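Local structure of invasion protein INVA (Salmonella enterica, 2X49) at residues E23-L27 with A28-R32; L165-V168 with L169-T173; V315-F318 with G319-A322; A134-L137 with A138-N142. The protein takes part in the invasion of intestinal epithelial cells as a type III secretion export apparatus protein, of which this chain is the C-terminal domain. All coordinates share one frame; numbering follows the deposited sequence.

Contact 1 (E23-L27 with A28-R32); sequences EKAQL and AERLR
E29 and R30 fold back onto Q26 and A25 at the junction where a Schellman motif ends helix 16-24 and helix 27-39 begins. Between the helices stands Q26, which leaves helical geometry with a positive phi of 54° and also takes the N-cap position of the next helix. The methyl of A28 rests on V46 of strand 46-50. E29 is kinked at chi2, which places its carboxylate beside Q26, with E29 OE2 3.4 Å from Q26 CA. The two side chains cross at about a right angle, yet their amide and carboxylate planes lie only 15° apart. A water ties E29 further back, donating one hydrogen to E29 OE1 and another to E23 O, each at 2.8 Å. R30 grips the junction twice. R30 N donates to Q26 O at 2.8 Å, while a bend at chi3 returns the guanidinium so that R30 NH1 meets A25 O at 2.7 Å, nearly straight, in the carbonyl plane on a lone pair and at the guanidinium edge. L31 faces Y130 of helix 125-139, as L27 faces L129 of that helix, and L31 N donates to L27 O at 3.0 Å.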
loop_
_atom_site.group_PDB
_atom_site.type_symbol
_atom_site.label_atom_id
_atom_site.label_comp_id
_atom_site.label_asym_id
_atom_site.label_seq_id
_atom_site.Cartn_x
_atom_site.Cartn_y
_atom_site.Cartn_z
ATOM N N GLU A 23 23.218 -7.627 6.668
ATOM C CA GLU A 23 23.984 -8.156 5.542
ATOM C C GLU A 23 23.840 -9.655 5.366
ATOM O O GLU A 23 23.702 -10.180 4.253
ATOM C CB GLU A 23 25.475 -7.793 5.609
ATOM C CG GLU A 23 25.664 -6.307 5.458
ATOM C CD GLU A 23 27.080 -5.847 5.745
ATOM O OE1 GLU A 23 27.935 -6.672 6.132
ATOM O OE2 GLU A 23 27.329 -4.643 5.563
ATOM N N LYS A 24 23.939 -10.376 6.476
ATOM C CA LYS A 24 23.863 -11.834 6.401
ATOM C C LYS A 24 22.505 -12.287 5.941
ATOM O O LYS A 24 22.371 -13.309 5.277
ATOM C CB LYS A 24 24.200 -12.505 7.734
ATOM C CG LYS A 24 25.648 -12.373 8.062
ATOM C CD LYS A 24 25.946 -12.733 9.516
ATOM C CE LYS A 24 27.396 -13.138 9.659
ATOM N NZ LYS A 24 27.711 -13.524 11.071
ATOM N N ALA A 25 21.523 -11.497 6.335
ATOM C CA ALA A 25 20.096 -11.785 6.020
ATOM C C ALA A 25 19.746 -11.350 4.599
ATOM O O ALA A 25 18.686 -11.631 4.082
ATOM C CB ALA A 25 19.183 -11.109 6.992
ATOM N N GLN A 26 20.703 -10.725 3.965
ATOM C CA GLN A 26 20.546 -10.192 2.595
ATOM C C GLN A 26 19.342 -9.265 2.457
ATOM O O GLN A 26 18.571 -9.338 1.465
ATOM C CB GLN A 26 20.452 -11.334 1.586
ATOM C CG GLN A 26 21.718 -12.232 1.524
ATOM C CD GLN A 26 21.784 -13.131 0.301
ATOM O OE1 GLN A 26 21.091 -12.903 -0.700
ATOM N NE2 GLN A 26 22.629 -14.145 0.361
ATOM N N LEU A 27 19.213 -8.396 3.432
ATOM C CA LEU A 27 18.142 -7.377 3.477
ATOM C C LEU A 27 17.975 -6.685 2.137
ATOM O O LEU A 27 16.868 -6.603 1.599
ATOM C CB LEU A 27 18.385 -6.324 4.543
ATOM C CG LEU A 27 17.307 -5.244 4.713
ATOM C CD1 LEU A 27 16.004 -5.910 4.994
ATOM C CD2 LEU A 27 17.698 -4.238 5.792
ATOM N N ALA A 28 19.066 -6.155 1.628
ATOM C CA ALA A 28 18.970 -5.259 0.435
ATOM C C ALA A 28 18.485 -6.027 -0.772
ATOM O O ALA A 28 17.571 -5.601 -1.521
ATOM C CB ALA A 28 20.349 -4.597 0.145
ATOM N N GLU A 29 19.044 -7.209 -0.913
ATOM C CA GLU A 29 18.840 -8.045 -2.112
ATOM C C GLU A 29 17.431 -8.606 -2.084
ATOM O O GLU A 29 16.726 -8.637 -3.098
ATOM C CB GLU A 29 19.910 -9.141 -2.231
ATOM C CG GLU A 29 21.378 -8.580 -2.189
ATOM C CD GLU A 29 22.110 -8.699 -0.790
ATOM O OE1 GLU A 29 23.135 -9.441 -0.693
ATOM O OE2 GLU A 29 21.697 -8.038 0.195
ATOM N N ARG A 30 17.008 -8.953 -0.877
ATOM C CA ARG A 30 15.687 -9.581 -0.691
ATOM C C ARG A 30 14.551 -8.547 -0.846
ATOM O O ARG A 30 13.468 -8.840 -1.383
ATOM C CB ARG A 30 15.586 -10.275 0.654
ATOM C CG ARG A 30 16.275 -11.591 0.623
ATOM C CD ARG A 30 16.585 -12.055 2.055
ATOM N NE ARG A 30 15.359 -12.468 2.727
ATOM C CZ ARG A 30 15.240 -12.751 4.022
ATOM N NH1 ARG A 30 16.275 -12.687 4.854
ATOM N NH2 ARG A 30 14.052 -13.124 4.487
ATOM N N LEU A 31 14.818 -7.331 -0.399
ATOM C CA LEU A 31 13.880 -6.205 -0.609
ATOM C C LEU A 31 13.619 -6.039 -2.097
ATOM O O LEU A 31 12.460 -5.901 -2.547
ATOM C CB LEU A 31 14.369 -4.884 0.014
ATOM C CG LEU A 31 13.625 -3.603 -0.356
ATOM C CD1 LEU A 31 12.184 -3.732 0.131
ATOM C CD2 LEU A 31 14.340 -2.346 0.276
ATOM N N ARG A 32 14.697 -6.058 -2.856
ATOM C CA ARG A 32 14.611 -5.806 -4.315
ATOM C C ARG A 32 13.933 -6.950 -5.011
ATOM O O ARG A 32 13.039 -6.737 -5.837
ATOM C CB ARG A 32 15.958 -5.513 -4.978
ATOM C CG ARG A 32 16.525 -4.206 -4.489
ATOM C CD ARG A 32 17.850 -3.910 -5.112
ATOM N NE ARG A 32 17.615 -3.289 -6.411
ATOM C CZ ARG A 32 18.378 -3.404 -7.489
ATOM N NH1 ARG A 32 19.470 -4.151 -7.500
ATOM N NH2 ARG A 32 18.030 -2.754 -8.578
HETATM O O HOH W 1 24.560 -9.163 1.736
#

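Contact 2 (L165-V168 with L169-T173)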
loop_
_atom_site.group_PDB
_atom_site.type_symbol
_atom_site.label_atom_id
_atom_site.label_comp_id
_atom_site.label_asym_id
_atom_site.label_seq_id
_atom_site.Cartn_x
_atom_site.Cartn_y
_atom_site.Cartn_z
ATOM N N LEU A 165 -0.972 -5.363 -27.877
ATOM C CA LEU A 165 -0.223 -4.117 -27.667
ATOM C C LEU A 165 -0.624 -3.131 -28.778
ATOM O O LEU A 165 -0.865 -1.961 -28.532
ATOM C CB LEU A 165 1.298 -4.346 -27.687
ATOM C CG LEU A 165 2.147 -3.135 -27.262
ATOM C CD1 LEU A 165 1.760 -2.710 -25.877
ATOM C CD2 LEU A 165 3.620 -3.411 -27.327
ATOM N N LYS A 166 -0.726 -3.658 -29.977
ATOM C CA LYS A 166 -1.100 -2.844 -31.154
ATOM C C LYS A 166 -2.389 -2.094 -30.859
ATOM O O LYS A 166 -2.522 -0.891 -31.106
ATOM C CB LYS A 166 -1.297 -3.695 -32.411
ATOM C CG LYS A 166 0.000 -4.021 -33.086
ATOM C CD LYS A 166 -0.193 -4.764 -34.389
ATOM C CE LYS A 166 -1.041 -3.943 -35.335
ATOM N NZ LYS A 166 -0.483 -2.574 -35.490
ATOM N N GLU A 167 -3.350 -2.831 -30.320
ATOM C CA GLU A 167 -4.705 -2.274 -30.113
ATOM C C GLU A 167 -4.717 -1.229 -29.026
ATOM O O GLU A 167 -5.366 -0.181 -29.095
ATOM C CB GLU A 167 -5.716 -3.377 -29.790
ATOM C CG GLU A 167 -7.172 -2.890 -29.648
ATOM C CD GLU A 167 -7.769 -2.145 -30.872
ATOM O OE1 GLU A 167 -7.253 -2.257 -32.009
ATOM O OE2 GLU A 167 -8.803 -1.449 -30.671
ATOM N N VAL A 168 -4.009 -1.529 -27.958
ATOM C CA VAL A 168 -3.944 -0.623 -26.817
ATOM C C VAL A 168 -3.358 0.710 -27.226
ATOM O O VAL A 168 -3.887 1.770 -26.859
ATOM C CB VAL A 168 -3.180 -1.227 -25.640
ATOM C CG1 VAL A 168 -2.994 -0.165 -24.546
ATOM C CG2 VAL A 168 -4.005 -2.386 -25.085
ATOM N N LEU A 169 -2.325 0.640 -28.042
ATOM C CA LEU A 169 -1.532 1.831 -28.359
ATOM C C LEU A 169 -2.286 2.736 -29.334
ATOM O O LEU A 169 -1.882 3.889 -29.600
ATOM C CB LEU A 169 -0.163 1.467 -28.909
ATOM C CG LEU A 169 0.852 1.106 -27.838
ATOM C CD1 LEU A 169 2.179 0.714 -28.492
ATOM C CD2 LEU A 169 0.994 2.226 -26.786
ATOM N N ARG A 170 -3.319 2.167 -29.934
ATOM C CA ARG A 170 -4.165 2.926 -30.853
ATOM C C ARG A 170 -5.058 3.881 -30.096
ATOM O O ARG A 170 -5.617 4.812 -30.666
ATOM C CB ARG A 170 -5.036 2.013 -31.691
ATOM C CG ARG A 170 -4.357 1.531 -32.912
ATOM C CD ARG A 170 -5.324 0.724 -33.781
ATOM N NE ARG A 170 -6.182 1.526 -34.619
ATOM C CZ ARG A 170 -7.508 1.562 -34.589
ATOM N NH1 ARG A 170 -8.206 0.853 -33.722
ATOM N NH2 ARG A 170 -8.132 2.329 -35.476
ATOM N N HIS A 171 -5.216 3.604 -28.815
ATOM C CA HIS A 171 -6.191 4.290 -27.931
ATOM C C HIS A 171 -5.620 5.009 -26.708
ATOM O O HIS A 171 -6.293 5.799 -26.056
ATOM C CB HIS A 171 -7.338 3.344 -27.514
ATOM C CG HIS A 171 -8.121 2.861 -28.677
ATOM N ND1 HIS A 171 -9.019 3.672 -29.335
ATOM C CD2 HIS A 171 -8.107 1.683 -29.355
ATOM C CE1 HIS A 171 -9.520 3.015 -30.370
ATOM N NE2 HIS A 171 -9.008 1.801 -30.390
ATOM N N ALA A 172 -4.388 4.675 -26.400
ATOM C CA ALA A 172 -3.638 5.268 -25.275
ATOM C C ALA A 172 -2.175 5.380 -25.636
ATOM O O ALA A 172 -1.607 4.462 -26.220
ATOM C CB ALA A 172 -3.809 4.408 -23.991
ATOM N N THR A 173 -1.569 6.519 -25.316
ATOM C CA THR A 173 -0.134 6.702 -25.508
ATOM C C THR A 173 0.648 6.065 -24.387
ATOM O O THR A 173 0.093 5.770 -23.323
ATOM C CB THR A 173 0.287 8.167 -25.521
ATOM O OG1 THR A 173 -0.084 8.750 -24.273
ATOM C CG2 THR A 173 -0.428 8.954 -26.691
#
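The backbone of L169 still closes a regular helical bond, its N 3.0 Å from L165 O, but the turn then tightens: R170 N donates to E167 O at 3.2 Å and only weakly to K166 O, while H171 N and A172 N, each at 3.0 Å, share V168 O. Those two donors reach the V168 oxygen differently, A172 N almost in line with the C=O bond and H171 N from above the carbonyl plane, 52° out of it. V168 O thus accepts two backbone N-H groups where the helix ends.

E167 reaches two basic side chains, both loosely. A chi1 of -176° points the E167 chain away from its own N, and a turn at chi2 folds it forward over the helix end, carrying the carboxylate to R170 and H171. E167 OE2 receives a weak hydrogen bond from H171 NE2 at 3.3 Å, at the ring edge, although carboxylate and ring planes stand 54° apart. E167 OE1 forms a long salt bridge to R170 NH1 at 3.7 Å, also at the guanidinium edge. On another side L165 and L169 run side by side, L165 CG 4.0 Å from L169 CD1.

Here the end of helix 162-169 passes into a short link to helix 174-185, whose start T173 caps by accepting from R176 N through OG1. V168, L169 and A172 all lean on I177 of that helix; V168 also packs against M198, L201 and A202 of helix 194-204, and L165 against L154 of helix 147-158.

Contact 3 (V315-F318 with G319-A322); sequences VLSF and GEIA
L316 touches both residues that turn back toward the strand. Its side chain crosses that of E320 at about a right angle, with L316 CD2 3.8 Å from E320 OE1, and the second methyl, L316 CD1, packs 3.7 Å from I321 CG2. S317 carries most of the polar bonding. S317 N donates to E320 OE1 at 3.1 Å in a nearly straight bond (165°) that reaches the oxygen from above the carboxylate plane, 57° out of it. In return E320 N donates to S317 OG at 3.3 Å, because chi1 of 71° sets the hydroxyl between the serine's own N and carbonyl carbon, facing the turn. This reciprocal side chain-backbone exchange over S-F-G-E has the bonding pattern of a capping box, with S317 and E320 in the N-cap and N3 places, at a turn of helical phi/psi. It stands where strand 314-317, at one edge of a parallel four-stranded sheet, gives way to the connection leading to strand 327-332 at the other edge. The carboxylate is held from outside as well: E320 OE2 forms a salt bridge with R219 NE. S317 O accepts weakly from E320 N and I321 N. F318 then turns its side chain to L293 of the adjacent strand and M240 of the next, while F318 O accepts weakly from I321 N at 3.3 Å and lies 3.4 Å from I321 CG1.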
loop_
_atom_site.group_PDB
_atom_site.type_symbol
_atom_site.label_atom_id
_atom_site.label_comp_id
_atom_site.label_asym_id
_atom_site.label_seq_id
_atom_site.Cartn_x
_atom_site.Cartn_y
_atom_site.Cartn_z
ATOM N N VAL A 315 -8.069 2.144 0.465
ATOM C CA VAL A 315 -9.534 2.201 0.343
ATOM C C VAL A 315 -9.949 1.341 -0.844
ATOM O O VAL A 315 -9.548 1.587 -1.954
ATOM C CB VAL A 315 -10.050 3.661 0.176
ATOM C CG1 VAL A 315 -11.571 3.660 0.237
ATOM C CG2 VAL A 315 -9.416 4.665 1.235
ATOM N N LEU A 316 -10.738 0.316 -0.538
ATOM C CA LEU A 316 -11.307 -0.623 -1.554
ATOM C C LEU A 316 -12.802 -0.457 -1.679
ATOM O O LEU A 316 -13.493 -0.142 -0.721
ATOM C CB LEU A 316 -10.991 -2.091 -1.209
ATOM C CG LEU A 316 -9.513 -2.513 -1.019
ATOM C CD1 LEU A 316 -9.328 -4.035 -0.928
ATOM C CD2 LEU A 316 -8.606 -1.953 -2.086
ATOM N N SER A 317 -13.293 -0.712 -2.894
ATOM C CA SER A 317 -14.721 -0.733 -3.100
ATOM C C SER A 317 -15.301 -2.123 -2.812
ATOM O O SER A 317 -14.612 -3.132 -2.839
ATOM C CB SER A 317 -15.061 -0.280 -4.494
ATOM O OG SER A 317 -14.678 -1.283 -5.412
ATOM N N PHE A 318 -16.597 -2.155 -2.557
ATOM C CA PHE A 318 -17.309 -3.415 -2.314
ATOM C C PHE A 318 -17.127 -4.390 -3.485
ATOM O O PHE A 318 -16.986 -5.605 -3.306
ATOM C CB PHE A 318 -18.800 -3.187 -2.019
ATOM C CG PHE A 318 -19.085 -2.286 -0.831
ATOM C CD1 PHE A 318 -18.401 -2.420 0.374
ATOM C CD2 PHE A 318 -20.043 -1.288 -0.916
ATOM C CE1 PHE A 318 -18.714 -1.595 1.461
ATOM C CE2 PHE A 318 -20.350 -0.448 0.177
ATOM C CZ PHE A 318 -19.669 -0.596 1.355
ATOM N N GLY A 319 -17.131 -3.867 -4.699
ATOM C CA GLY A 319 -16.910 -4.702 -5.878
ATOM C C GLY A 319 -15.518 -5.290 -5.992
ATOM O O GLY A 319 -15.271 -6.358 -6.550
ATOM N N GLU A 320 -14.581 -4.535 -5.465
ATOM C CA GLU A 320 -13.176 -4.913 -5.509
ATOM C C GLU A 320 -12.915 -6.140 -4.670
ATOM O O GLU A 320 -12.005 -6.897 -4.981
ATOM C CB GLU A 320 -12.230 -3.763 -5.163
ATOM C CG GLU A 320 -12.059 -2.793 -6.379
ATOM C CD GLU A 320 -11.319 -1.475 -6.050
ATOM O OE1 GLU A 320 -11.011 -1.216 -4.880
ATOM O OE2 GLU A 320 -11.130 -0.661 -6.992
ATOM N N ILE A 321 -13.765 -6.378 -3.679
ATOM C CA ILE A 321 -13.597 -7.545 -2.765
ATOM C C ILE A 321 -14.643 -8.654 -3.008
ATOM O O ILE A 321 -14.922 -9.460 -2.130
ATOM C CB ILE A 321 -13.547 -7.130 -1.241
ATOM C CG1 ILE A 321 -14.903 -6.596 -0.780
ATOM C CG2 ILE A 321 -12.401 -6.127 -0.987
ATOM C CD1 ILE A 321 -15.154 -6.765 0.699
ATOM N N ALA A 322 -15.153 -8.719 -4.234
ATOM C CA ALA A 322 -16.161 -9.721 -4.617
ATOM C C ALA A 322 -15.658 -11.151 -4.464
ATOM O O ALA A 322 -16.412 -12.074 -4.161
ATOM C CB ALA A 322 -16.660 -9.459 -6.066
#

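Contact 4 (A134-L137 with A138-N142); sequences AVTL and ARNVN
N140 and T136 meet at the C-terminal end of helix 125-139, where a side-chain amide takes up a carbonyl of the last turn. N140 ND2 donates to T136 O at 2.9 Å in a nearly straight bond (165°), with the oxygen close to the amide plane and the donor tilted 31° from the carbonyl plane. The backbone N of N140, the first residue to leave helical geometry, adds only a weak bond to the same oxygen, so T136 O is held by one residue through both its main chain and its side chain. The two side chains lie alongside one another, pointing the same way, with T136 CG2 3.9 Å from N140 ND2.

R139 approaches T136 from another direction. Its chain doubles back at chi3 and brings the guanidinium along the helix until T136 CA sits over one face of the R139 guanidinium, 4.0 Å from its plane and offset toward the rim. At the guanidinium edge a water accepts from R139 NH1 at 3.3 Å and donates to T136 OG1 at 2.9 Å.

Both residues have further partners. R139 NH1 forms a salt bridge with D312 OD1, and T136 OG1 is hydrogen-bonded to C132 O one turn back; these bonds probably set the two side chains in place. T136 and N140 both rest on V68 of strand 66-72, while L137 and N140 touch I63 of strand 58-63. L137 O bonds to Y144 OH and also accepts weakly from N140 N at 3.1 Å.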
loop_
_atom_site.group_PDB
_atom_site.type_symbol
_atom_site.label_atom_id
_atom_site.label_comp_id
_atom_site.label_asym_id
_atom_site.label_seq_id
_atom_site.Cartn_x
_atom_site.Cartn_y
_atom_site.Cartn_z
ATOM N N ALA A 134 7.909 -1.884 1.887
ATOM C CA ALA A 134 7.156 -2.059 0.633
ATOM C C ALA A 134 6.010 -1.089 0.524
ATOM O O ALA A 134 5.762 -0.501 -0.549
ATOM C CB ALA A 134 6.667 -3.469 0.490
ATOM N N VAL A 135 5.283 -0.934 1.612
ATOM C CA VAL A 135 4.122 -0.028 1.647
ATOM C C VAL A 135 4.569 1.390 1.316
ATOM O O VAL A 135 3.965 2.123 0.517
ATOM C CB VAL A 135 3.401 -0.125 3.021
ATOM C CG1 VAL A 135 2.470 1.020 3.304
ATOM C CG2 VAL A 135 2.730 -1.499 3.106
ATOM N N THR A 136 5.695 1.767 1.890
ATOM C CA THR A 136 6.170 3.131 1.772
ATOM C C THR A 136 6.728 3.356 0.375
ATOM O O THR A 136 6.545 4.422 -0.223
ATOM C CB THR A 136 7.260 3.463 2.838
ATOM O OG1 THR A 136 6.680 3.213 4.134
ATOM C CG2 THR A 136 7.698 4.896 2.753
ATOM N N LEU A 137 7.394 2.340 -0.131
ATOM C CA LEU A 137 7.995 2.427 -1.496
ATOM C C LEU A 137 6.930 2.444 -2.582
ATOM O O LEU A 137 7.061 3.184 -3.546
ATOM C CB LEU A 137 9.034 1.352 -1.735
ATOM C CG LEU A 137 10.312 1.577 -0.957
ATOM C CD1 LEU A 137 11.198 0.323 -0.888
ATOM C CD2 LEU A 137 11.159 2.724 -1.526
ATOM N N ALA A 138 5.879 1.654 -2.400
ATOM C CA ALA A 138 4.726 1.666 -3.356
ATOM C C ALA A 138 4.173 3.077 -3.458
ATOM O O ALA A 138 3.918 3.595 -4.548
ATOM C CB ALA A 138 3.610 0.678 -2.913
ATOM N N ARG A 139 3.949 3.723 -2.331
ATOM C CA ARG A 139 3.348 5.066 -2.293
ATOM C C ARG A 139 4.190 6.088 -3.068
ATOM O O ARG A 139 3.694 7.073 -3.640
ATOM C CB ARG A 139 3.153 5.521 -0.837
ATOM C CG ARG A 139 2.618 6.878 -0.591
ATOM C CD ARG A 139 2.184 6.944 0.874
ATOM N NE ARG A 139 3.248 7.216 1.844
ATOM C CZ ARG A 139 3.543 6.446 2.889
ATOM N NH1 ARG A 139 2.882 5.323 3.114
ATOM N NH2 ARG A 139 4.516 6.800 3.719
ATOM N N ASN A 140 5.482 5.823 -3.055
ATOM C CA ASN A 140 6.514 6.756 -3.548
ATOM C C ASN A 140 7.016 6.297 -4.923
ATOM O O ASN A 140 8.087 6.655 -5.395
ATOM C CB ASN A 140 7.662 6.911 -2.541
ATOM C CG ASN A 140 7.329 7.840 -1.429
ATOM O OD1 ASN A 140 7.371 9.070 -1.579
ATOM N ND2 ASN A 140 7.077 7.283 -0.253
ATOM N N VAL A 141 6.155 5.545 -5.576
ATOM C CA VAL A 141 6.476 4.916 -6.869
ATOM C C VAL A 141 7.019 5.903 -7.931
ATOM O O VAL A 141 7.912 5.555 -8.716
ATOM C CB VAL A 141 5.270 4.134 -7.450
ATOM C CG1 VAL A 141 4.082 5.020 -7.680
ATOM C CG2 VAL A 141 5.694 3.445 -8.752
ATOM N N ASN A 142 6.522 7.123 -7.901
ATOM C CA ASN A 142 6.905 8.101 -8.931
ATOM C C ASN A 142 8.394 8.493 -8.858
ATOM O O ASN A 142 8.951 9.108 -9.764
ATOM C CB ASN A 142 5.994 9.351 -8.921
ATOM C CG ASN A 142 4.560 9.068 -9.423
ATOM O OD1 ASN A 142 3.973 7.952 -9.004
ATOM N ND2 ASN A 142 3.965 9.905 -10.121
HETATM O O HOH W 2 4.454 4.156 5.728
#

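Three of the four contacts lie at helix ends; contact 3 instead lies where an edge strand ends. Contact 4 is the buried one, its centre about 7 Å from that of the chain. Contact 3, partly buried, is about 15 Å out, and contacts 1 and 2, about 21 and 28 Å out, mix buried leucines or valine with exposed polar groups. Contact 1 packs on helix 125-139, whose C-terminal end is contact 4, and L31 CD2 lies 4.3 Å from L137 CD1. Chemistry differs too: arginine reaches back to a carbonyl in contact 1, a carboxylate reaches two basic side chains loosely in contact 2, serine and glutamate exchange bonds in contact 3, and an asparagine amide donates to a last-turn carbonyl in contact 4.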